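Local coordinates for protein pumilio homolog 23 (Arabidopsis thaliana, PDB 5WZJ) that binds a specific sequence of 18S rRNA through its pumilio repeats and probably regulates translation and mRNA stability, at residues S280-S285 with R321-V326; A329-A334 with A364-V369. One frame throughout, in Å; residues are numbered along the deposited sequence.

Contact 1. Residues S280-S285 with R321-V326; sequences SMKDNS and RCANFV. With nucleotides of chain B.
Cys-322 and Asn-284 meet each other and the same ribose: Cys-322 SG lies 3.6 Å from Asn-284 CA, and the O2' of G7 of chain B gives Asn-284 OD1 a hydrogen bond of 2.6 Å. The contact thus joins the turn that leads into helix 284-296, together with the first residue of that helix, in Pumilio repeat 5, to the start of helix 323-332, in repeat 6, on the RNA-binding side of the superhelix. No hydrogen bond links the two segments directly. Across the segments, Cys-322 CB rests on Lys-282 O and Ala-323 CB on Met-281 O, at 3.5 Å. In Met-281 a chi2 of 65° turns SD to within 3.8 Å of Val-326 CG1. Lys-282 leads away to a salt bridge with Glu-316.

Helix 323-332 also reads the bases. Phe-325 lays one ring face under the guanine of G7 of chain B, whose C6 sits 3.4 Å above the ring centre. Asn-324 grips the Watson-Crick edge of U6 of chain B: OD1 accepts from the base N3 at 2.9 Å, while ND2 donates to the base O2 at 3.0 Å. A further bond from ND2 to Asp-320 O helps fix which end of the amide faces which base atom. The acceptor and donor of the amide thus complement the N3-H and O2 of uracil, consistent with sequence-specific reading of the RNA.

Contact 2. Residues A329-A334 with A364-V369; sequences ALISHA and ASLIAV
Ile-331, Val-369 and Ser-365 carry the packing of helix 323-332 of Pumilio repeat 6 against helix 360-373, a contact between neighbouring helices in the all-helical superhelix of the pumilio fold. Ile-331 has the most surface buried, and its CG2 branch does the touching. Set anti to the backbone N, CG2 rests against the backbone of the other helix, 3.4 Å from Ser-365 O and 3.5 Å from Leu-366 CA. Around this methyl gather Ser-365 CB, Leu-366 CD1 at 3.9 Å and Val-369 CG1 at 3.7 Å, so that a single branch is held by three residues spanning one turn of the helix.

Val-369 follows one turn after Ser-365 along the same helix. Its chi1 of 82° sets CG1 between the backbone N and the carbonyl carbon, where it meets the isoleucine methyl, while CG2 is turned to the carbonyl oxygen of Ile-331. An alanine here would remove both methyls and would probably leave a gap beside Ile-331 CG2, giving that side chain more room to shift. Met-340 and Met-343 of helix 337-347 add to the apolar surroundings, the former touching Leu-366 and Val-369, the latter Ile-331.

Beyond its carbonyl oxygen, Ser-365 offers its CB. Its hydroxyl bonds back to Gly-361 O within its own helix, and the hydroxyl of Ser-332 to Gln-328 O, so both are satisfied away from each other. Where helix 323-332 ends, Arg-372 NH2 bonds to the carbonyl oxygens of Ser-332 and Ala-334, adding a polar link to the second helix. The imidazole of His-333 folds back at the same end, its ND1 donating to Ala-329 O over 3.0 Å at an N-H...O angle of 163°.

From the N terminus, the chain first passes through segment 280-285 at the start of helix 284-296, then runs through a mainly helical excursion of 35 residues before segment 321-326 closes contact 1. Helix 323-332 continues directly toward segment 329-334, where contact 2 opens, and a second helical loop of 29 residues brings in helix 360-373 to close it. The two loops follow in series, neither nested nor crossed, with centres 16 Å apart. Helix 323-332 serves both: its beginning meets repeat 5 and the RNA, its end meets helix 360-373. Together, the contacts place helix 323-332 between helices 284-296 and 360-373, joined to each at one of its ends.

Contact 1. Residues S280-S285 with R321-V326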
loop_
_atom_site.group_PDB
_atom_site.type_symbol
_atom_site.label_atom_id
_atom_site.label_comp_id
_atom_site.label_asym_id
_atom_site.label_seq_id
_atom_site.Cartn_x
_atom_site.Cartn_y
_atom_site.Cartn_z
ATOM N N SER A 280 -13.262 -13.335 -16.630
ATOM C CA SER A 280 -11.823 -13.158 -16.511
ATOM C C SER A 280 -11.395 -12.724 -15.114
ATOM O O SER A 280 -10.193 -12.573 -14.872
ATOM C CB SER A 280 -11.332 -12.126 -17.542
ATOM O OG SER A 280 -11.746 -12.467 -18.855
ATOM N N MET A 281 -12.347 -12.541 -14.191
ATOM C CA MET A 281 -12.071 -11.901 -12.903
ATOM C C MET A 281 -11.201 -12.749 -11.982
ATOM O O MET A 281 -10.634 -12.219 -11.017
ATOM C CB MET A 281 -13.388 -11.570 -12.195
ATOM C CG MET A 281 -13.262 -10.481 -11.141
ATOM S SD MET A 281 -12.802 -8.897 -11.898
ATOM C CE MET A 281 -14.274 -8.526 -12.850
ATOM N N LYS A 282 -11.099 -14.055 -12.233
ATOM C CA LYS A 282 -10.279 -14.930 -11.409
ATOM C C LYS A 282 -8.846 -15.023 -11.903
ATOM O O LYS A 282 -8.003 -15.620 -11.219
ATOM C CB LYS A 282 -10.902 -16.331 -11.341
ATOM C CG LYS A 282 -12.314 -16.323 -10.754
ATOM C CD LYS A 282 -12.939 -17.717 -10.722
ATOM C CE LYS A 282 -14.365 -17.647 -10.164
ATOM N NZ LYS A 282 -15.003 -18.990 -10.037
ATOM N N ASP A 283 -8.548 -14.438 -13.058
ATOM C CA ASP A 283 -7.174 -14.393 -13.537
ATOM C C ASP A 283 -6.320 -13.508 -12.629
ATOM O O ASP A 283 -6.758 -12.443 -12.182
ATOM C CB ASP A 283 -7.146 -13.862 -14.967
ATOM C CG ASP A 283 -5.749 -13.758 -15.506
ATOM O OD1 ASP A 283 -5.239 -14.797 -15.955
ATOM O OD2 ASP A 283 -5.159 -12.650 -15.466
ATOM N N ASN A 284 -5.090 -13.946 -12.345
ATOM C CA ASN A 284 -4.279 -13.164 -11.414
ATOM C C ASN A 284 -3.926 -11.791 -11.981
ATOM O O ASN A 284 -3.945 -10.794 -11.251
ATOM C CB ASN A 284 -3.001 -13.897 -11.023
ATOM C CG ASN A 284 -2.139 -13.059 -10.079
ATOM O OD1 ASN A 284 -2.512 -12.832 -8.928
ATOM N ND2 ASN A 284 -1.014 -12.552 -10.580
ATOM N N SER A 285 -3.598 -11.714 -13.274
ATOM C CA SER A 285 -3.221 -10.424 -13.851
ATOM C C SER A 285 -4.416 -9.475 -13.956
ATOM O O SER A 285 -4.304 -8.286 -13.637
ATOM C CB SER A 285 -2.578 -10.632 -15.218
ATOM O OG SER A 285 -1.360 -11.343 -15.067
ATOM N N ARG A 321 -9.160 -17.192 -4.923
ATOM C CA ARG A 321 -7.869 -16.741 -4.413
ATOM C C ARG A 321 -7.421 -15.412 -5.015
ATOM O O ARG A 321 -6.620 -14.707 -4.391
ATOM C CB ARG A 321 -6.807 -17.823 -4.668
ATOM C CG ARG A 321 -6.433 -17.996 -6.139
ATOM C CD ARG A 321 -5.723 -19.333 -6.431
ATOM N NE ARG A 321 -4.414 -19.464 -5.788
ATOM C CZ ARG A 321 -3.263 -19.086 -6.341
ATOM N NH1 ARG A 321 -2.120 -19.254 -5.682
ATOM N NH2 ARG A 321 -3.250 -18.537 -7.551
ATOM N N CYS A 322 -7.886 -15.055 -6.212
ATOM C CA CYS A 322 -7.542 -13.764 -6.807
ATOM C C CYS A 322 -8.695 -12.775 -6.777
ATOM O O CYS A 322 -8.515 -11.613 -6.401
ATOM C CB CYS A 322 -7.076 -13.943 -8.263
ATOM S SG CYS A 322 -5.523 -14.849 -8.438
ATOM N N ALA A 323 -9.878 -13.204 -7.200
ATOM C CA ALA A 323 -11.003 -12.289 -7.313
ATOM C C ALA A 323 -11.447 -11.721 -5.968
ATOM O O ALA A 323 -12.120 -10.687 -5.950
ATOM C CB ALA A 323 -12.181 -12.994 -7.987
ATOM N N ASN A 324 -11.113 -12.365 -4.841
ATOM C CA ASN A 324 -11.597 -11.803 -3.581
ATOM C C ASN A 324 -10.967 -10.446 -3.315
ATOM O O ASN A 324 -11.578 -9.606 -2.652
ATOM C CB ASN A 324 -11.362 -12.762 -2.406
ATOM C CG ASN A 324 -9.963 -12.681 -1.841
ATOM O OD1 ASN A 324 -9.715 -11.950 -0.880
ATOM N ND2 ASN A 324 -9.032 -13.437 -2.433
ATOM N N PHE A 325 -9.768 -10.196 -3.848
ATOM C CA PHE A 325 -9.186 -8.864 -3.696
ATOM C C PHE A 325 -9.910 -7.835 -4.554
ATOM O O PHE A 325 -9.966 -6.656 -4.180
ATOM C CB PHE A 325 -7.698 -8.901 -4.026
ATOM C CG PHE A 325 -6.895 -9.702 -3.046
ATOM C CD1 PHE A 325 -6.490 -9.142 -1.838
ATOM C CD2 PHE A 325 -6.570 -11.027 -3.320
ATOM C CE1 PHE A 325 -5.755 -9.877 -0.926
ATOM C CE2 PHE A 325 -5.852 -11.778 -2.407
ATOM C CZ PHE A 325 -5.428 -11.198 -1.210
ATOM N N VAL A 326 -10.482 -8.256 -5.690
ATOM C CA VAL A 326 -11.350 -7.362 -6.448
ATOM C C VAL A 326 -12.593 -7.022 -5.640
ATOM O O VAL A 326 -13.047 -5.871 -5.625
ATOM C CB VAL A 326 -11.729 -7.982 -7.806
ATOM C CG1 VAL A 326 -12.560 -6.985 -8.618
ATOM C CG2 VAL A 326 -10.481 -8.385 -8.591
ATOM P P G B 7 -0.845 -16.211 -0.910
ATOM O OP1 G B 7 -0.403 -17.624 -0.953
ATOM O OP2 G B 7 -0.002 -15.096 -0.423
ATOM O "O5'" G B 7 -1.212 -15.759 -2.395
ATOM C "C5'" G B 7 -1.943 -16.613 -3.254
ATOM C "C4'" G B 7 -2.249 -15.935 -4.566
ATOM O "O4'" G B 7 -3.333 -14.982 -4.407
ATOM C "C3'" G B 7 -1.129 -15.100 -5.158
ATOM O "O3'" G B 7 -0.126 -15.890 -5.769
ATOM C "C2'" G B 7 -1.885 -14.191 -6.121
ATOM O "O2'" G B 7 -2.217 -14.893 -7.305
ATOM C "C1'" G B 7 -3.178 -13.927 -5.334
ATOM N N9 G B 7 -3.093 -12.654 -4.604
ATOM C C8 G B 7 -2.396 -12.399 -3.445
ATOM N N7 G B 7 -2.484 -11.154 -3.078
ATOM C C5 G B 7 -3.267 -10.548 -4.051
ATOM C C6 G B 7 -3.703 -9.204 -4.187
ATOM O O6 G B 7 -3.465 -8.256 -3.437
ATOM N N1 G B 7 -4.493 -9.009 -5.313
ATOM C C2 G B 7 -4.805 -9.999 -6.210
ATOM N N2 G B 7 -5.569 -9.632 -7.250
ATOM N N3 G B 7 -4.401 -11.258 -6.099
ATOM C C4 G B 7 -3.643 -11.461 -5.006
ATOM P P U B 6 -2.635 -13.563 5.061
ATOM O OP1 U B 6 -3.669 -14.267 5.858
ATOM O OP2 U B 6 -1.300 -13.316 5.637
ATOM O "O5'" U B 6 -2.413 -14.324 3.681
ATOM C "C5'" U B 6 -2.522 -15.735 3.562
ATOM C "C4'" U B 6 -3.030 -16.111 2.193
ATOM O "O4'" U B 6 -4.451 -15.816 2.127
ATOM C "C3'" U B 6 -2.378 -15.342 1.037
ATOM O "O3'" U B 6 -2.244 -16.187 -0.107
ATOM C "C2'" U B 6 -3.388 -14.230 0.750
ATOM O "O2'" U B 6 -3.353 -13.736 -0.572
ATOM C "C1'" U B 6 -4.712 -14.930 1.050
ATOM N N1 U B 6 -5.810 -14.034 1.458
ATOM C C2 U B 6 -6.864 -13.853 0.575
ATOM O O2 U B 6 -6.903 -14.388 -0.527
ATOM N N3 U B 6 -7.865 -13.021 1.021
ATOM C C4 U B 6 -7.928 -12.379 2.244
ATOM O O4 U B 6 -8.901 -11.665 2.515
ATOM C C5 U B 6 -6.805 -12.622 3.102
ATOM C C6 U B 6 -5.805 -13.416 2.691
ATOM P P U B 5 0.417 -7.938 4.494
ATOM O OP1 U B 5 1.313 -8.938 5.121
ATOM O OP2 U B 5 0.679 -7.384 3.143
ATOM O "O5'" U B 5 -1.065 -8.525 4.490
ATOM C "C5'" U B 5 -1.631 -9.066 5.677
ATOM C "C4'" U B 5 -2.791 -9.976 5.365
ATOM O "O4'" U B 5 -3.890 -9.181 4.844
ATOM C "C3'" U B 5 -2.502 -11.040 4.312
ATOM O "O3'" U B 5 -3.296 -12.180 4.599
ATOM C "C2'" U B 5 -3.012 -10.385 3.029
ATOM O "O2'" U B 5 -3.348 -11.291 2.001
ATOM C "C1'" U B 5 -4.234 -9.630 3.544
ATOM N N1 U B 5 -4.601 -8.446 2.754
ATOM C C2 U B 5 -5.907 -8.375 2.310
ATOM O O2 U B 5 -6.718 -9.253 2.525
ATOM N N3 U B 5 -6.226 -7.252 1.592
ATOM C C4 U B 5 -5.382 -6.208 1.289
ATOM O O4 U B 5 -5.829 -5.270 0.637
ATOM C C5 U B 5 -4.047 -6.340 1.790
ATOM C C6 U B 5 -3.705 -7.430 2.499
#

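Contact 2. Residues A329-A334 with A364-V369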
loop_
_atom_site.group_PDB
_atom_site.type_symbol
_atom_site.label_atom_id
_atom_site.label_comp_id
_atom_site.label_asym_id
_atom_site.label_seq_id
_atom_site.Cartn_x
_atom_site.Cartn_y
_atom_site.Cartn_z
ATOM N N ALA A 329 -11.743 -4.393 -3.140
ATOM C CA ALA A 329 -11.733 -3.067 -3.756
ATOM C C ALA A 329 -13.148 -2.592 -4.055
ATOM O O ALA A 329 -13.480 -1.424 -3.823
ATOM C CB ALA A 329 -10.882 -3.086 -5.037
ATOM N N LEU A 330 -14.000 -3.477 -4.573
ATOM C CA LEU A 330 -15.381 -3.085 -4.853
ATOM C C LEU A 330 -16.091 -2.620 -3.585
ATOM O O LEU A 330 -16.728 -1.559 -3.564
ATOM C CB LEU A 330 -16.143 -4.249 -5.477
ATOM C CG LEU A 330 -17.621 -3.984 -5.795
ATOM C CD1 LEU A 330 -17.790 -3.273 -7.136
ATOM C CD2 LEU A 330 -18.356 -5.295 -5.819
ATOM N N ILE A 331 -16.013 -3.423 -2.525
ATOM C CA ILE A 331 -16.650 -3.073 -1.257
ATOM C C ILE A 331 -16.159 -1.713 -0.771
ATOM O O ILE A 331 -16.955 -0.826 -0.429
ATOM C CB ILE A 331 -16.384 -4.169 -0.207
ATOM C CG1 ILE A 331 -17.081 -5.480 -0.585
ATOM C CG2 ILE A 331 -16.854 -3.708 1.176
ATOM C CD1 ILE A 331 -16.635 -6.662 0.271
ATOM N N SER A 332 -14.835 -1.529 -0.745
ATOM C CA SER A 332 -14.235 -0.336 -0.146
ATOM C C SER A 332 -14.670 0.938 -0.846
ATOM O O SER A 332 -14.615 2.017 -0.247
ATOM C CB SER A 332 -12.706 -0.419 -0.198
ATOM O OG SER A 332 -12.245 -1.585 0.436
ATOM N N HIS A 333 -15.072 0.845 -2.115
ATOM C CA HIS A 333 -15.419 2.030 -2.887
ATOM C C HIS A 333 -16.905 2.120 -3.203
ATOM O O HIS A 333 -17.299 2.909 -4.066
ATOM C CB HIS A 333 -14.567 2.078 -4.157
ATOM C CG HIS A 333 -13.120 2.293 -3.864
ATOM N ND1 HIS A 333 -12.258 1.256 -3.580
ATOM C CD2 HIS A 333 -12.398 3.430 -3.737
ATOM C CE1 HIS A 333 -11.059 1.743 -3.312
ATOM N NE2 HIS A 333 -11.117 3.060 -3.397
ATOM N N ALA A 334 -17.741 1.352 -2.502
ATOM C CA ALA A 334 -19.182 1.481 -2.676
ATOM C C ALA A 334 -19.631 2.905 -2.354
ATOM O O ALA A 334 -19.019 3.607 -1.547
ATOM C CB ALA A 334 -19.921 0.471 -1.795
ATOM N N ALA A 364 -13.359 -7.728 6.594
ATOM C CA ALA A 364 -12.836 -6.447 7.065
ATOM C C ALA A 364 -13.300 -5.292 6.186
ATOM O O ALA A 364 -13.657 -4.222 6.687
ATOM C CB ALA A 364 -11.302 -6.493 7.097
ATOM N N SER A 365 -13.284 -5.480 4.865
ATOM C CA SER A 365 -13.688 -4.390 3.984
ATOM C C SER A 365 -15.156 -4.045 4.175
ATOM O O SER A 365 -15.523 -2.866 4.186
ATOM C CB SER A 365 -13.408 -4.755 2.520
ATOM O OG SER A 365 -12.021 -4.965 2.309
ATOM N N LEU A 366 -16.018 -5.057 4.295
ATOM C CA LEU A 366 -17.446 -4.777 4.427
ATOM C C LEU A 366 -17.743 -4.065 5.739
ATOM O O LEU A 366 -18.499 -3.082 5.769
ATOM C CB LEU A 366 -18.248 -6.074 4.315
ATOM C CG LEU A 366 -19.754 -5.894 4.162
ATOM C CD1 LEU A 366 -20.077 -5.107 2.892
ATOM C CD2 LEU A 366 -20.483 -7.245 4.164
ATOM N N ILE A 367 -17.131 -4.522 6.825
ATOM C CA ILE A 367 -17.323 -3.869 8.116
ATOM C C ILE A 367 -16.844 -2.422 8.062
ATOM O O ILE A 367 -17.521 -1.510 8.554
ATOM C CB ILE A 367 -16.606 -4.666 9.219
ATOM C CG1 ILE A 367 -17.267 -6.044 9.378
ATOM C CG2 ILE A 367 -16.626 -3.890 10.527
ATOM C CD1 ILE A 367 -16.529 -6.968 10.308
ATOM N N ALA A 368 -15.687 -2.182 7.441
ATOM C CA ALA A 368 -15.137 -0.830 7.412
ATOM C C ALA A 368 -16.017 0.119 6.608
ATOM O O ALA A 368 -16.184 1.287 6.980
ATOM C CB ALA A 368 -13.720 -0.850 6.838
ATOM N N VAL A 369 -16.584 -0.356 5.496
ATOM C CA VAL A 369 -17.384 0.534 4.667
ATOM C C VAL A 369 -18.767 0.775 5.263
ATOM O O VAL A 369 -19.376 1.809 4.974
ATOM C CB VAL A 369 -17.488 0.002 3.227
ATOM C CG1 VAL A 369 -18.579 -1.055 3.115
ATOM C CG2 VAL A 369 -17.741 1.150 2.261
#